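Local coordinates for Serine/threonine-protein kinase PknI (Mycobacterium tuberculosis, PDB 5XLM), which phosphorylates serine and threonine residues of proteins and slows mycobacterial growth inside the infected host, the present chain being its extracellular sensor domain, at residues Arg112-Phe118 / Gln130-Leu135; Val147-Thr153 / Ala164-Ala170. One frame throughout, in Å; residues are numbered along the deposited sequence.

Contacts 1 and 2 lie in series in one curled antiparallel sheet of the sensor domain. Strands 131-140 and 146-154, of which the first serves contact 1 and the second contact 2, are themselves neighbours, so four successive strands are joined across both sites. Contact 1 lies at the surface, and its side-chain chemistry is largely polar: a threonine hydroxyl doubles a backbone bond, a water bridges two carbonyls, and glutamine amides pack alongside. Contact 2 is partly buried; on one face it packs aliphatic side chains such as V152, I166 and I168, and on the other it carries E149 and R167. The seam between them is closed by probable backbone bonds of T133 with T153 and L135 with V151, and by Q134 against M150.

Contact 1: Arg112-Phe118 / Gln130-Leu135; sequences RPETVQF and QATTQL
E114-Q117 and A131-Q134 pair as successive antiparallel strands, neighbours in the curled sheet of the PknI sensor domain. The polar centre of the contact is V116 O, which accepts two bonds from T132: the backbone N donates at 2.9 Å and OG1 at 2.8 Å, the two arriving from opposite faces of the carbonyl plane. With chi1 at 69°, T132 holds OG1 between its own N and carbonyl carbon, close enough to double the backbone bond. V116 N returns a bond to T132 O of 3.0 Å.

The extended Q134 side chain crosses V116 at about a right angle, bringing NE2 to 3.5 Å from V116 CG1. The same NE2 donates weakly to T132 OG1, linking the amide to the hydroxyl. Next to them the ring of F118 is met obliquely: CD1 is 3.9 Å from Q134 NE2, with ring and amide planes 73° apart, and F118 CB rests 3.7 Å from T132 CG2. On the face of T115 and T133, Q117 folds back at chi2 (-61°) and lays its amide beside the Q130-A131 peptide, OE1 3.4 Å from Q130 C and NE2 near A131 CB, without a hydrogen bond. Toward the other end E114 CG packs on Q134 O, its carboxylate being held by a salt bridge to R98, and a water joins R112 O to Q134 O, weakly at the latter.

The chemistry is that of a surface strand pair in which one hydroxyl reinforces the main chain: V116 O is gripped twice, and T132 OG1, donor to it and acceptor of a weak bond from Q134 NE2, ties the amide to that site.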
loop_
_atom_site.group_PDB
_atom_site.type_symbol
_atom_site.label_atom_id
_atom_site.label_comp_id
_atom_site.label_asym_id
_atom_site.label_seq_id
_atom_site.Cartn_x
_atom_site.Cartn_y
_atom_site.Cartn_z
ATOM N N ARG A 112 -4.450 -7.766 0.541
ATOM C CA ARG A 112 -4.769 -9.071 -0.005
ATOM C C ARG A 112 -4.230 -9.183 -1.428
ATOM O O ARG A 112 -4.189 -8.186 -2.160
ATOM C CB ARG A 112 -6.281 -9.321 0.009
ATOM C CG ARG A 112 -7.070 -8.520 -1.007
ATOM C CD ARG A 112 -8.449 -9.126 -1.224
ATOM N NE ARG A 112 -9.282 -9.053 -0.026
ATOM C CZ ARG A 112 -10.299 -8.209 0.125
ATOM N NH1 ARG A 112 -11.006 -8.212 1.248
ATOM N NH2 ARG A 112 -10.618 -7.370 -0.851
ATOM N N PRO A 113 -3.777 -10.364 -1.837
ATOM C CA PRO A 113 -3.276 -10.519 -3.204
ATOM C C PRO A 113 -4.398 -10.347 -4.215
ATOM O O PRO A 113 -5.520 -10.819 -4.015
ATOM C CB PRO A 113 -2.708 -11.942 -3.216
ATOM C CG PRO A 113 -3.426 -12.647 -2.111
ATOM C CD PRO A 113 -3.669 -11.608 -1.057
ATOM N N GLU A 114 -4.094 -9.646 -5.301
ATOM C CA GLU A 114 -5.072 -9.370 -6.341
ATOM C C GLU A 114 -4.477 -9.707 -7.697
ATOM O O GLU A 114 -3.316 -9.390 -7.973
ATOM C CB GLU A 114 -5.531 -7.905 -6.304
ATOM C CG GLU A 114 -4.407 -6.888 -6.190
ATOM C CD GLU A 114 -4.918 -5.466 -6.020
ATOM O OE1 GLU A 114 -4.132 -4.517 -6.235
ATOM O OE2 GLU A 114 -6.108 -5.297 -5.672
ATOM N N THR A 115 -5.279 -10.360 -8.534
ATOM C CA THR A 115 -4.828 -10.747 -9.863
ATOM C C THR A 115 -4.771 -9.526 -10.772
ATOM O O THR A 115 -5.760 -8.801 -10.922
ATOM C CB THR A 115 -5.759 -11.808 -10.451
ATOM O OG1 THR A 115 -5.893 -12.896 -9.528
ATOM C CG2 THR A 115 -5.202 -12.336 -11.765
ATOM N N VAL A 116 -3.607 -9.296 -11.376
ATOM C CA VAL A 116 -3.371 -8.133 -12.224
ATOM C C VAL A 116 -2.626 -8.588 -13.473
ATOM O O VAL A 116 -1.682 -9.381 -13.391
ATOM C CB VAL A 116 -2.578 -7.039 -11.475
ATOM C CG1 VAL A 116 -2.111 -5.956 -12.432
ATOM C CG2 VAL A 116 -3.420 -6.438 -10.359
ATOM N N GLN A 117 -3.055 -8.088 -14.629
ATOM C CA GLN A 117 -2.413 -8.430 -15.890
ATOM C C GLN A 117 -1.138 -7.620 -16.088
ATOM O O GLN A 117 -1.071 -6.438 -15.741
ATOM C CB GLN A 117 -3.371 -8.199 -17.057
ATOM C CG GLN A 117 -4.517 -9.193 -17.116
ATOM C CD GLN A 117 -4.034 -10.621 -17.289
ATOM O OE1 GLN A 117 -3.040 -10.873 -17.971
ATOM N NE2 GLN A 117 -4.732 -11.562 -16.665
ATOM N N PHE A 118 -0.123 -8.271 -16.657
ATOM C CA PHE A 118 1.196 -7.689 -16.867
ATOM C C PHE A 118 1.629 -7.934 -18.308
ATOM O O PHE A 118 1.350 -9.008 -18.859
ATOM C CB PHE A 118 2.210 -8.301 -15.887
ATOM C CG PHE A 118 3.263 -7.338 -15.415
ATOM C CD1 PHE A 118 2.931 -6.268 -14.598
ATOM C CD2 PHE A 118 4.590 -7.517 -15.770
ATOM C CE1 PHE A 118 3.903 -5.387 -14.156
ATOM C CE2 PHE A 118 5.564 -6.641 -15.330
ATOM C CZ PHE A 118 5.220 -5.576 -14.523
ATOM N N GLN A 130 0.456 -11.244 -19.025
ATOM C CA GLN A 130 0.481 -12.412 -18.153
ATOM C C GLN A 130 -0.139 -12.108 -16.789
ATOM O O GLN A 130 -0.054 -10.986 -16.289
ATOM C CB GLN A 130 1.915 -12.921 -17.983
ATOM C CG GLN A 130 2.890 -11.878 -17.460
ATOM C CD GLN A 130 4.322 -12.380 -17.429
ATOM O OE1 GLN A 130 4.619 -13.482 -17.896
ATOM N NE2 GLN A 130 5.221 -11.574 -16.872
ATOM N N ALA A 131 -0.759 -13.127 -16.196
ATOM C CA ALA A 131 -1.463 -12.976 -14.929
ATOM C C ALA A 131 -0.480 -13.005 -13.767
ATOM O O ALA A 131 0.385 -13.884 -13.695
ATOM C CB ALA A 131 -2.505 -14.082 -14.766
ATOM N N THR A 132 -0.617 -12.045 -12.855
ATOM C CA THR A 132 0.249 -11.943 -11.690
ATOM C C THR A 132 -0.592 -11.756 -10.435
ATOM O O THR A 132 -1.785 -11.451 -10.498
ATOM C CB THR A 132 1.241 -10.772 -11.808
ATOM O OG1 THR A 132 0.531 -9.530 -11.713
ATOM C CG2 THR A 132 1.986 -10.814 -13.133
ATOM N N THR A 133 0.051 -11.948 -9.287
ATOM C CA THR A 133 -0.499 -11.557 -7.996
ATOM C C THR A 133 0.345 -10.420 -7.443
ATOM O O THR A 133 1.574 -10.537 -7.358
ATOM C CB THR A 133 -0.520 -12.726 -7.006
ATOM O OG1 THR A 133 0.823 -13.121 -6.698
ATOM C CG2 THR A 133 -1.278 -13.908 -7.586
ATOM N N GLN A 134 -0.307 -9.321 -7.084
ATOM C CA GLN A 134 0.374 -8.137 -6.583
ATOM C C GLN A 134 -0.173 -7.773 -5.213
ATOM O O GLN A 134 -1.389 -7.765 -5.000
ATOM C CB GLN A 134 0.217 -6.960 -7.550
ATOM C CG GLN A 134 0.589 -7.305 -8.979
ATOM C CD GLN A 134 0.711 -6.085 -9.869
ATOM O OE1 GLN A 134 0.492 -4.956 -9.428
ATOM N NE2 GLN A 134 1.066 -6.306 -11.132
ATOM N N LEU A 135 0.733 -7.485 -4.283
ATOM C CA LEU A 135 0.344 -7.086 -2.940
ATOM C C LEU A 135 1.349 -6.077 -2.411
ATOM O O LEU A 135 2.481 -5.984 -2.896
ATOM C CB LEU A 135 0.238 -8.295 -1.996
ATOM C CG LEU A 135 1.419 -9.259 -1.839
ATOM C CD1 LEU A 135 2.477 -8.737 -0.871
ATOM C CD2 LEU A 135 0.915 -10.621 -1.387
HETATM O O HOH W 1 -3.310 -5.733 -3.216
#

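Contact 2: Val147-Thr153 / Ala164-Ala170; sequences VGEMVVT and AVIRIPA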
loop_
_atom_site.group_PDB
_atom_site.type_symbol
_atom_site.label_atom_id
_atom_site.label_comp_id
_atom_site.label_asym_id
_atom_site.label_seq_id
_atom_site.Cartn_x
_atom_site.Cartn_y
_atom_site.Cartn_z
ATOM N N VAL A 147 8.051 0.943 6.254
ATOM C CA VAL A 147 8.904 0.525 5.151
ATOM C C VAL A 147 8.497 -0.881 4.744
ATOM O O VAL A 147 8.262 -1.741 5.600
ATOM C CB VAL A 147 10.399 0.578 5.535
ATOM C CG1 VAL A 147 11.264 0.079 4.390
ATOM C CG2 VAL A 147 10.793 1.992 5.928
ATOM N N GLY A 148 8.398 -1.112 3.442
ATOM C CA GLY A 148 8.024 -2.421 2.958
ATOM C C GLY A 148 8.361 -2.632 1.500
ATOM O O GLY A 148 9.402 -2.172 1.025
ATOM N N GLU A 149 7.487 -3.325 0.777
ATOM C CA GLU A 149 7.765 -3.623 -0.618
ATOM C C GLU A 149 6.483 -4.050 -1.309
ATOM O O GLU A 149 5.556 -4.560 -0.674
ATOM C CB GLU A 149 8.827 -4.720 -0.755
ATOM C CG GLU A 149 8.433 -6.024 -0.094
ATOM C CD GLU A 149 9.559 -7.036 -0.062
ATOM O OE1 GLU A 149 10.367 -7.069 -1.015
ATOM O OE2 GLU A 149 9.637 -7.799 0.926
ATOM N N MET A 150 6.443 -3.825 -2.618
ATOM C CA MET A 150 5.389 -4.352 -3.470
ATOM C C MET A 150 5.892 -5.638 -4.113
ATOM O O MET A 150 6.983 -5.662 -4.692
ATOM C CB MET A 150 4.995 -3.323 -4.530
ATOM C CG MET A 150 3.780 -3.687 -5.367
ATOM S SD MET A 150 3.245 -2.280 -6.363
ATOM C CE MET A 150 2.503 -3.102 -7.772
ATOM N N VAL A 151 5.111 -6.707 -3.989
ATOM C CA VAL A 151 5.517 -8.035 -4.434
ATOM C C VAL A 151 4.611 -8.449 -5.583
ATOM O O VAL A 151 3.386 -8.528 -5.421
ATOM C CB VAL A 151 5.462 -9.061 -3.292
ATOM C CG1 VAL A 151 5.896 -10.429 -3.789
ATOM C CG2 VAL A 151 6.337 -8.611 -2.130
ATOM N N VAL A 152 5.212 -8.721 -6.737
ATOM C CA VAL A 152 4.489 -9.111 -7.941
ATOM C C VAL A 152 4.987 -10.491 -8.351
ATOM O O VAL A 152 6.113 -10.630 -8.847
ATOM C CB VAL A 152 4.678 -8.098 -9.077
ATOM C CG1 VAL A 152 3.804 -8.468 -10.263
ATOM C CG2 VAL A 152 4.368 -6.690 -8.589
ATOM N N THR A 153 4.153 -11.508 -8.148
ATOM C CA THR A 153 4.492 -12.884 -8.489
ATOM C C THR A 153 3.818 -13.264 -9.801
ATOM O O THR A 153 2.597 -13.139 -9.934
ATOM C CB THR A 153 4.065 -13.841 -7.375
ATOM O OG1 THR A 153 4.527 -13.342 -6.114
ATOM C CG2 THR A 153 4.656 -15.222 -7.607
ATOM N N ALA A 164 8.556 -15.886 -11.830
ATOM C CA ALA A 164 9.466 -15.006 -11.115
ATOM C C ALA A 164 8.707 -14.157 -10.097
ATOM O O ALA A 164 7.474 -14.160 -10.034
ATOM C CB ALA A 164 10.230 -14.115 -12.086
ATOM N N VAL A 165 9.465 -13.423 -9.288
ATOM C CA VAL A 165 8.917 -12.574 -8.234
ATOM C C VAL A 165 9.554 -11.197 -8.368
ATOM O O VAL A 165 10.764 -11.046 -8.162
ATOM C CB VAL A 165 9.165 -13.149 -6.835
ATOM C CG1 VAL A 165 8.629 -12.198 -5.774
ATOM C CG2 VAL A 165 8.523 -14.518 -6.700
ATOM N N ILE A 166 8.746 -10.197 -8.703
ATOM C CA ILE A 166 9.212 -8.821 -8.825
ATOM C C ILE A 166 8.997 -8.111 -7.495
ATOM O O ILE A 166 7.884 -8.105 -6.955
ATOM C CB ILE A 166 8.480 -8.090 -9.960
ATOM C CG1 ILE A 166 8.592 -8.881 -11.263
ATOM C CG2 ILE A 166 9.040 -6.691 -10.131
ATOM C CD1 ILE A 166 7.899 -8.224 -12.436
ATOM N N ARG A 167 10.059 -7.508 -6.968
ATOM C CA ARG A 167 10.020 -6.810 -5.691
ATOM C C ARG A 167 10.390 -5.351 -5.903
ATOM O O ARG A 167 11.403 -5.049 -6.542
ATOM C CB ARG A 167 10.964 -7.460 -4.677
ATOM C CG ARG A 167 10.559 -8.870 -4.282
ATOM C CD ARG A 167 11.528 -9.470 -3.279
ATOM N NE ARG A 167 11.185 -10.849 -2.948
ATOM C CZ ARG A 167 11.587 -11.904 -3.650
ATOM N NH1 ARG A 167 12.344 -11.738 -4.725
ATOM N NH2 ARG A 167 11.231 -13.125 -3.281
ATOM N N ILE A 168 9.564 -4.453 -5.369
ATOM C CA ILE A 168 9.778 -3.017 -5.484
ATOM C C ILE A 168 9.705 -2.428 -4.081
ATOM O O ILE A 168 8.657 -2.504 -3.435
ATOM C CB ILE A 168 8.743 -2.343 -6.399
ATOM C CG1 ILE A 168 8.629 -3.099 -7.725
ATOM C CG2 ILE A 168 9.122 -0.896 -6.649
ATOM C CD1 ILE A 168 7.262 -3.010 -8.368
ATOM N N PRO A 169 10.786 -1.843 -3.558
ATOM C CA PRO A 169 10.725 -1.251 -2.217
ATOM C C PRO A 169 9.673 -0.155 -2.135
ATOM O O PRO A 169 9.360 0.514 -3.123
ATOM C CB PRO A 169 12.137 -0.690 -2.014
ATOM C CG PRO A 169 12.997 -1.529 -2.907
ATOM C CD PRO A 169 12.149 -1.818 -4.113
ATOM N N ALA A 170 9.116 0.015 -0.936
ATOM C CA ALA A 170 8.038 0.968 -0.711
ATOM C C ALA A 170 8.211 1.635 0.644
ATOM O O ALA A 170 8.661 1.006 1.605
ATOM C CB ALA A 170 6.665 0.288 -0.785
#
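The side chains of R167 and E149 run side by side on one face of this hairpin and point the same way, their guanidinium and carboxylate planes 46° apart. V165 CG1 sits 3.6 Å above one face of the guanidinium, over its centre, while E149 OE1 is at the edge, near the plane. OE1 and R167 NE are 4.3 Å apart, beyond a salt bridge; the closer touch is OE1 against R167 CD at 3.5 Å. Each charge has another partner: E149 OE2 forms a salt bridge with R139, and R167 makes a cation-pi contact with Y53.

The valines carry this face onward, V151 CG1 meeting V165 CG1 at 3.8 Å, and T153 CG2 lies alongside V165 CG2. On the reverse face V152 and I166 stand with their CB atoms 3.9 Å apart, and M150 and I168 also pack at CB. The extended chain of M150, its CG anti to the backbone N (chi1 -172°), leads away toward Q134 on the neighbouring strand 131-140.

Six backbone bonds join the strands in three hydrogen-bonded pairs. M150 N reaches I168 O at 2.7 Å, and V152 N meets I166 O in the carbonyl plane at 2.8 Å. At G148 the geometry shifts: A170 N approaches G148 O from 56° above its plane. P169 stands in a non-hydrogen-bonded pair with E149, where its missing N-H costs this strand pair nothing.

The two faces thus differ in character. One is apolar and largely buried; on the other, the R167 guanidinium rests with one face on V165 CG1, and the E149 carboxylate, shared with R139, would be expected to offset its charge only in part.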